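Local coordinates for protein Lysine/ornithine decarboxylase (Selenomonas ruminantium, PDB 5GJO) that decarboxylates both L-lysine and L-ornithine, giving cadaverine and putrescine, with pyridoxal 5'-phosphate as cofactor, at residues D133-V147 against H173-S187. The protein carries 2 engineered substitutions. Residues are numbered along the deposited sequence; the frame is centred on the assembly and turned at random.
With PLP (pyridoxal-5'-phosphate), chain H; SO4 (sulfate ion), chain C.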
loop_
_atom_site.group_PDB
_atom_site.type_symbol
_atom_site.label_atom_id
_atom_site.label_comp_id
_atom_site.label_asym_id
_atom_site.label_seq_id
_atom_site.Cartn_x
_atom_site.Cartn_y
_atom_site.Cartn_z
ATOM N N ASP A 133 -16.403 1.679 29.221
ATOM C CA ASP A 133 -17.494 1.001 28.610
ATOM C C ASP A 133 -16.945 0.025 27.531
ATOM O O ASP A 133 -16.116 0.437 26.658
ATOM C CB ASP A 133 -18.446 2.014 27.962
ATOM C CG ASP A 133 -19.051 2.948 28.943
ATOM O OD1 ASP A 133 -19.258 2.493 30.087
ATOM O OD2 ASP A 133 -19.301 4.123 28.589
ATOM N N VAL A 134 -17.440 -1.204 27.571
ATOM C CA VAL A 134 -17.074 -2.205 26.549
ATOM C C VAL A 134 -18.276 -2.834 25.899
ATOM O O VAL A 134 -19.329 -3.087 26.513
ATOM C CB VAL A 134 -16.117 -3.310 27.069
ATOM C CG1 VAL A 134 -14.859 -2.728 27.570
ATOM C CG2 VAL A 134 -16.820 -4.181 28.162
ATOM N N LEU A 135 -18.194 -3.001 24.556
ATOM C CA LEU A 135 -19.153 -3.751 23.798
ATOM C C LEU A 135 -18.421 -4.986 23.271
ATOM O O LEU A 135 -17.355 -4.910 22.656
ATOM C CB LEU A 135 -19.718 -2.978 22.604
ATOM C CG LEU A 135 -20.414 -1.645 22.914
ATOM C CD1 LEU A 135 -19.394 -0.655 23.363
ATOM C CD2 LEU A 135 -20.958 -1.094 21.603
ATOM N N VAL A 136 -19.041 -6.147 23.447
ATOM C CA VAL A 136 -18.442 -7.353 22.988
ATOM C C VAL A 136 -18.907 -7.533 21.530
ATOM O O VAL A 136 -20.059 -7.350 21.244
ATOM C CB VAL A 136 -18.814 -8.606 23.817
ATOM C CG1 VAL A 136 -20.263 -8.918 23.813
ATOM C CG2 VAL A 136 -18.007 -9.821 23.329
ATOM N N ARG A 137 -17.950 -7.897 20.673
ATOM C CA ARG A 137 -18.253 -8.045 19.232
ATOM C C ARG A 137 -18.494 -9.524 18.985
ATOM O O ARG A 137 -17.568 -10.353 19.256
ATOM C CB ARG A 137 -17.047 -7.657 18.424
ATOM C CG ARG A 137 -17.343 -7.687 16.917
ATOM C CD ARG A 137 -16.184 -7.067 16.187
ATOM N NE ARG A 137 -16.237 -7.290 14.755
ATOM C CZ ARG A 137 -15.385 -6.694 13.912
ATOM N NH1 ARG A 137 -14.581 -5.708 14.315
ATOM N NH2 ARG A 137 -15.418 -7.023 12.600
ATOM N N ILE A 138 -19.640 -9.817 18.447
ATOM C CA ILE A 138 -20.023 -11.177 18.053
ATOM C C ILE A 138 -19.781 -11.417 16.554
ATOM O O ILE A 138 -19.982 -10.524 15.724
ATOM C CB ILE A 138 -21.501 -11.503 18.370
ATOM C CG1 ILE A 138 -22.516 -10.519 17.755
ATOM C CG2 ILE A 138 -21.681 -11.587 19.888
ATOM C CD1 ILE A 138 -23.968 -10.901 17.858
ATOM N N ALA A 139 -19.408 -12.644 16.259
ATOM C CA ALA A 139 -19.264 -13.131 14.914
ATOM C C ALA A 139 -20.649 -13.424 14.340
ATOM O O ALA A 139 -21.435 -14.144 14.931
ATOM C CB ALA A 139 -18.331 -14.358 14.906
ATOM N N VAL A 140 -20.930 -12.867 13.171
ATOM C CA VAL A 140 -22.169 -12.977 12.478
ATOM C C VAL A 140 -21.998 -13.447 11.028
ATOM O O VAL A 140 -20.892 -13.438 10.490
ATOM C CB VAL A 140 -22.967 -11.673 12.594
ATOM C CG1 VAL A 140 -23.190 -11.335 14.039
ATOM C CG2 VAL A 140 -22.312 -10.528 11.805
ATOM N N ARG A 141 -23.079 -13.954 10.469
ATOM C CA ARG A 141 -23.110 -14.500 9.093
ATOM C C ARG A 141 -23.380 -13.440 8.041
ATOM O O ARG A 141 -24.133 -12.533 8.252
ATOM C CB ARG A 141 -24.246 -15.494 8.926
ATOM C CG ARG A 141 -24.110 -16.716 9.759
ATOM C CD ARG A 141 -25.218 -17.701 9.353
ATOM N NE ARG A 141 -25.045 -18.753 10.291
ATOM C CZ ARG A 141 -25.750 -18.878 11.391
ATOM N NH1 ARG A 141 -26.773 -18.084 11.638
ATOM N NH2 ARG A 141 -25.469 -19.890 12.199
ATOM N N ASN A 142 -22.789 -13.612 6.870
ATOM C CA ASN A 142 -23.088 -12.779 5.715
ATOM C C ASN A 142 -22.573 -13.418 4.438
ATOM O O ASN A 142 -21.388 -13.590 4.304
ATOM C CB ASN A 142 -22.507 -11.364 5.866
ATOM C CG ASN A 142 -23.085 -10.376 4.857
ATOM O OD1 ASN A 142 -23.769 -10.758 3.946
ATOM N ND2 ASN A 142 -22.826 -9.096 5.057
ATOM N N ASN A 143 -23.582 -13.795 3.642
ATOM C CA ASN A 143 -23.223 -14.447 2.393
ATOM C C ASN A 143 -22.929 -13.475 1.265
ATOM O O ASN A 143 -22.569 -13.922 0.170
ATOM C CB ASN A 143 -24.367 -15.344 1.912
ATOM C CG ASN A 143 -24.548 -16.579 2.766
ATOM O OD1 ASN A 143 -23.614 -17.053 3.402
ATOM N ND2 ASN A 143 -25.768 -17.080 2.796
ATOM N N LYS A 144 -23.114 -12.151 1.504
ATOM C CA LYS A 144 -22.844 -11.173 0.470
ATOM C C LYS A 144 -21.942 -10.012 0.907
ATOM O O LYS A 144 -22.218 -8.882 0.625
ATOM C CB LYS A 144 -24.169 -10.621 -0.056
ATOM C CG LYS A 144 -25.142 -11.661 -0.547
ATOM C CD LYS A 144 -26.405 -10.994 -1.031
ATOM C CE LYS A 144 -27.439 -11.994 -1.475
ATOM N NZ LYS A 144 -28.540 -11.247 -2.122
ATOM N N ALA A 145 -20.829 -10.332 1.546
ATOM C CA ALA A 145 -19.904 -9.305 1.977
ATOM C C ALA A 145 -18.661 -9.389 1.119
ATOM O O ALA A 145 -18.141 -10.446 0.917
ATOM C CB ALA A 145 -19.528 -9.506 3.422
ATOM N N LEU A 146 -18.194 -8.270 0.604
ATOM C CA LEU A 146 -16.950 -8.290 -0.170
ATOM C C LEU A 146 -15.749 -8.593 0.681
ATOM O O LEU A 146 -14.844 -9.289 0.209
ATOM C CB LEU A 146 -16.746 -6.960 -0.840
ATOM C CG LEU A 146 -15.571 -6.843 -1.850
ATOM C CD1 LEU A 146 -15.820 -7.728 -3.061
ATOM C CD2 LEU A 146 -15.338 -5.390 -2.236
ATOM N N VAL A 147 -15.755 -8.071 1.903
ATOM C CA VAL A 147 -14.681 -8.211 2.865
ATOM C C VAL A 147 -15.292 -8.940 4.058
ATOM O O VAL A 147 -16.206 -8.408 4.769
ATOM C CB VAL A 147 -14.097 -6.853 3.278
ATOM C CG1 VAL A 147 -12.956 -7.040 4.262
ATOM C CG2 VAL A 147 -13.567 -6.030 2.091
ATOM N N HIS A 173 -17.120 -1.691 32.344
ATOM C CA HIS A 173 -18.507 -1.599 32.345
ATOM C C HIS A 173 -19.068 -2.400 31.157
ATOM O O HIS A 173 -18.818 -2.014 30.013
ATOM C CB HIS A 173 -18.988 -0.155 32.284
ATOM C CG HIS A 173 -20.475 -0.031 32.141
ATOM N ND1 HIS A 173 -21.076 0.895 31.328
ATOM C CD2 HIS A 173 -21.478 -0.635 32.804
ATOM C CE1 HIS A 173 -22.382 0.772 31.401
ATOM N NE2 HIS A 173 -22.653 -0.148 32.295
ATOM N N ALA A 174 -19.809 -3.466 31.434
ATOM C CA ALA A 174 -20.417 -4.305 30.403
ATOM C C ALA A 174 -21.618 -3.608 29.814
ATOM O O ALA A 174 -22.750 -3.625 30.362
ATOM C CB ALA A 174 -20.761 -5.674 30.987
ATOM N N MET A 175 -21.384 -2.926 28.670
ATOM C CA MET A 175 -22.327 -1.952 28.168
ATOM C C MET A 175 -23.240 -2.492 27.073
ATOM O O MET A 175 -24.427 -2.080 26.901
ATOM C CB MET A 175 -21.551 -0.727 27.610
ATOM C CG MET A 175 -22.531 0.392 27.293
ATOM S SD MET A 175 -21.696 1.713 26.435
ATOM C CE MET A 175 -22.448 3.025 27.399
ATOM N N GLY A 176 -22.694 -3.416 26.295
ATOM C CA GLY A 176 -23.499 -3.962 25.213
ATOM C C GLY A 176 -22.783 -4.865 24.214
ATOM O O GLY A 176 -21.728 -5.458 24.510
ATOM N N ILE A 177 -23.405 -4.927 23.054
ATOM C CA ILE A 177 -23.019 -5.842 21.986
ATOM C C ILE A 177 -22.832 -5.028 20.684
ATOM O O ILE A 177 -23.579 -4.086 20.412
ATOM C CB ILE A 177 -24.038 -6.914 21.819
ATOM C CG1 ILE A 177 -24.125 -7.728 23.153
ATOM C CG2 ILE A 177 -23.656 -7.893 20.711
ATOM C CD1 ILE A 177 -25.178 -8.795 23.153
ATOM N N CYS A 178 -21.835 -5.468 19.931
ATOM C CA CYS A 178 -21.600 -4.972 18.572
ATOM C C CYS A 178 -21.340 -6.100 17.589
ATOM O O CYS A 178 -21.036 -7.235 17.929
ATOM C CB CYS A 178 -20.398 -3.979 18.541
ATOM S SG CYS A 178 -18.784 -4.607 18.856
ATOM N N PHE A 179 -21.452 -5.735 16.326
ATOM C CA PHE A 179 -21.200 -6.648 15.247
ATOM C C PHE A 179 -20.870 -5.822 13.973
ATOM O O PHE A 179 -21.164 -4.594 13.901
ATOM C CB PHE A 179 -22.321 -7.643 14.970
ATOM C CG PHE A 179 -23.642 -7.023 14.651
ATOM C CD1 PHE A 179 -23.937 -6.581 13.384
ATOM C CD2 PHE A 179 -24.583 -6.872 15.592
ATOM C CE1 PHE A 179 -25.143 -6.026 13.060
ATOM C CE2 PHE A 179 -25.805 -6.303 15.308
ATOM C CZ PHE A 179 -26.114 -5.893 14.023
ATOM N N HIS A 180 -20.176 -6.505 13.052
ATOM C CA HIS A 180 -19.967 -5.893 11.699
ATOM C C HIS A 180 -20.264 -7.042 10.735
ATOM O O HIS A 180 -19.650 -8.118 10.833
ATOM C CB HIS A 180 -18.598 -5.343 11.540
ATOM C CG HIS A 180 -18.469 -4.378 10.411
ATOM N ND1 HIS A 180 -18.928 -4.683 9.157
ATOM C CD2 HIS A 180 -17.940 -3.136 10.330
ATOM C CE1 HIS A 180 -18.641 -3.695 8.314
ATOM N NE2 HIS A 180 -18.048 -2.737 8.998
ATOM N N VAL A 181 -21.185 -6.788 9.848
ATOM C CA VAL A 181 -21.626 -7.837 8.913
ATOM C C VAL A 181 -20.595 -8.143 7.796
ATOM O O VAL A 181 -20.680 -9.182 7.095
ATOM C CB VAL A 181 -22.998 -7.562 8.291
ATOM C CG1 VAL A 181 -24.104 -7.458 9.310
ATOM C CG2 VAL A 181 -22.993 -6.394 7.339
ATOM N N GLY A 182 -19.651 -7.227 7.656
ATOM C CA GLY A 182 -18.647 -7.262 6.610
ATOM C C GLY A 182 -18.751 -6.049 5.692
ATOM O O GLY A 182 -19.750 -5.395 5.678
ATOM N N SER A 183 -17.670 -5.745 4.985
ATOM C CA SER A 183 -17.638 -4.562 4.131
ATOM C C SER A 183 -18.262 -4.777 2.756
ATOM O O SER A 183 -18.183 -5.841 2.199
ATOM C CB SER A 183 -16.240 -3.965 4.010
ATOM O OG SER A 183 -16.295 -2.626 3.595
ATOM N N GLN A 184 -18.871 -3.721 2.230
ATOM C CA GLN A 184 -19.583 -3.797 0.982
ATOM C C GLN A 184 -20.597 -4.921 1.032
ATOM O O GLN A 184 -20.487 -5.868 0.320
ATOM C CB GLN A 184 -18.653 -3.930 -0.225
ATOM C CG GLN A 184 -19.382 -3.883 -1.555
ATOM C CD GLN A 184 -19.783 -2.475 -1.983
ATOM O OE1 GLN A 184 -19.666 -1.538 -1.238
ATOM N NE2 GLN A 184 -20.275 -2.358 -3.209
ATOM N N SER A 185 -21.531 -4.819 1.964
ATOM C CA SER A 185 -22.556 -5.814 2.108
ATOM C C SER A 185 -23.700 -5.526 1.149
ATOM O O SER A 185 -24.245 -4.450 1.141
ATOM C CB SER A 185 -23.086 -5.828 3.540
ATOM O OG SER A 185 -24.162 -6.692 3.655
ATOM N N LEU A 186 -24.032 -6.510 0.339
ATOM C CA LEU A 186 -25.196 -6.426 -0.523
ATOM C C LEU A 186 -26.385 -7.134 0.124
ATOM O O LEU A 186 -27.403 -7.258 -0.481
ATOM C CB LEU A 186 -24.893 -6.970 -1.923
ATOM C CG LEU A 186 -23.626 -6.407 -2.585
ATOM C CD1 LEU A 186 -23.366 -6.968 -3.966
ATOM C CD2 LEU A 186 -23.701 -4.901 -2.649
ATOM N N SER A 187 -26.221 -7.575 1.367
ATOM C CA SER A 187 -27.290 -8.217 2.143
ATOM C C SER A 187 -27.866 -7.302 3.182
ATOM O O SER A 187 -27.148 -6.682 3.923
ATOM C CB SER A 187 -26.781 -9.512 2.843
ATOM O OG SER A 187 -27.804 -10.075 3.682
HETATM N N1 PLP H . -16.235 -0.073 11.939
HETATM C C2 PLP H . -15.367 -1.102 12.090
HETATM C C2A PLP H . -15.064 -1.633 13.465
HETATM C C3 PLP H . -14.713 -1.707 10.902
HETATM O O3 PLP H . -13.838 -2.742 11.027
HETATM C C4 PLP H . -15.050 -1.143 9.575
HETATM C C4A PLP H . -14.450 -1.679 8.333
HETATM O O4A PLP H . -13.384 -2.270 8.376
HETATM C C5 PLP H . -16.015 -0.017 9.547
HETATM C C6 PLP H . -16.553 0.452 10.743
HETATM C C5A PLP H . -16.411 0.613 8.232
HETATM O O4P PLP H . -16.846 -0.401 7.330
HETATM P P PLP H . -17.545 -0.008 5.934
HETATM O O1P PLP H . -18.801 0.721 6.348
HETATM O O2P PLP H . -17.791 -1.338 5.262
HETATM O O3P PLP H . -16.519 0.859 5.244
HETATM S S SO4 C . -30.471 -10.510 1.312
HETATM O O1 SO4 C . -30.799 -9.244 2.037
HETATM O O2 SO4 C . -31.678 -11.306 1.137
HETATM O O3 SO4 C . -30.027 -10.000 -0.019
HETATM O O4 SO4 C . -29.376 -11.295 1.941
HETATM O O HOH W 1 -18.806 -8.966 13.806
HETATM O O HOH W 2 -28.117 -8.495 -3.059
#
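Strands 133-137 and 173-178 run parallel, their axes 4.3 Å apart at closest approach, as neighbours in the TIM-type barrel that binds the cofactor; helix 160-169 completes this beta-alpha-beta unit. A beta bulge shifts the register between Val134 and Leu135, where Val134 O accepts from Met175 N and, weakly, from Gly176 N. At the start of the strands, His173 ND1 donates a hydrogen bond to Asp133 OD1 (2.7 Å), which lies in the imidazole plane but is met from above the carboxylate plane; OD2 forms a salt bridge with Arg112. Deeper in, Cys178 SG sits against Arg137 CB, 3.5 Å away. With CG anti to N (chi1 -176°) and the chain extended to NE, the Arg137 guanidinium comes alongside His180, whose CB lies over one face; NH2 is hydrogen-bonded to Leu149 O.

Beyond the strands, the Asn142 amide spends ND2 on Val181 O (3.0 Å) and Ser185 OG (3.1 Å), both close to its plane, while OD1 takes Lys144 N in an Asx turn. A leucine in place of Asn142 would probably cost Val181 O and Lys144 N their bonds to the amide, untying the turn, and leave Ser185 OG only its bond to Ser187 O. Further along, Leu146 and Val147 face Ser183 in a classic bulge. On the cofactor side, His180 NE2 donates to PLP O4P, and Ser183 OG to PLP O2P at 2.6 Å.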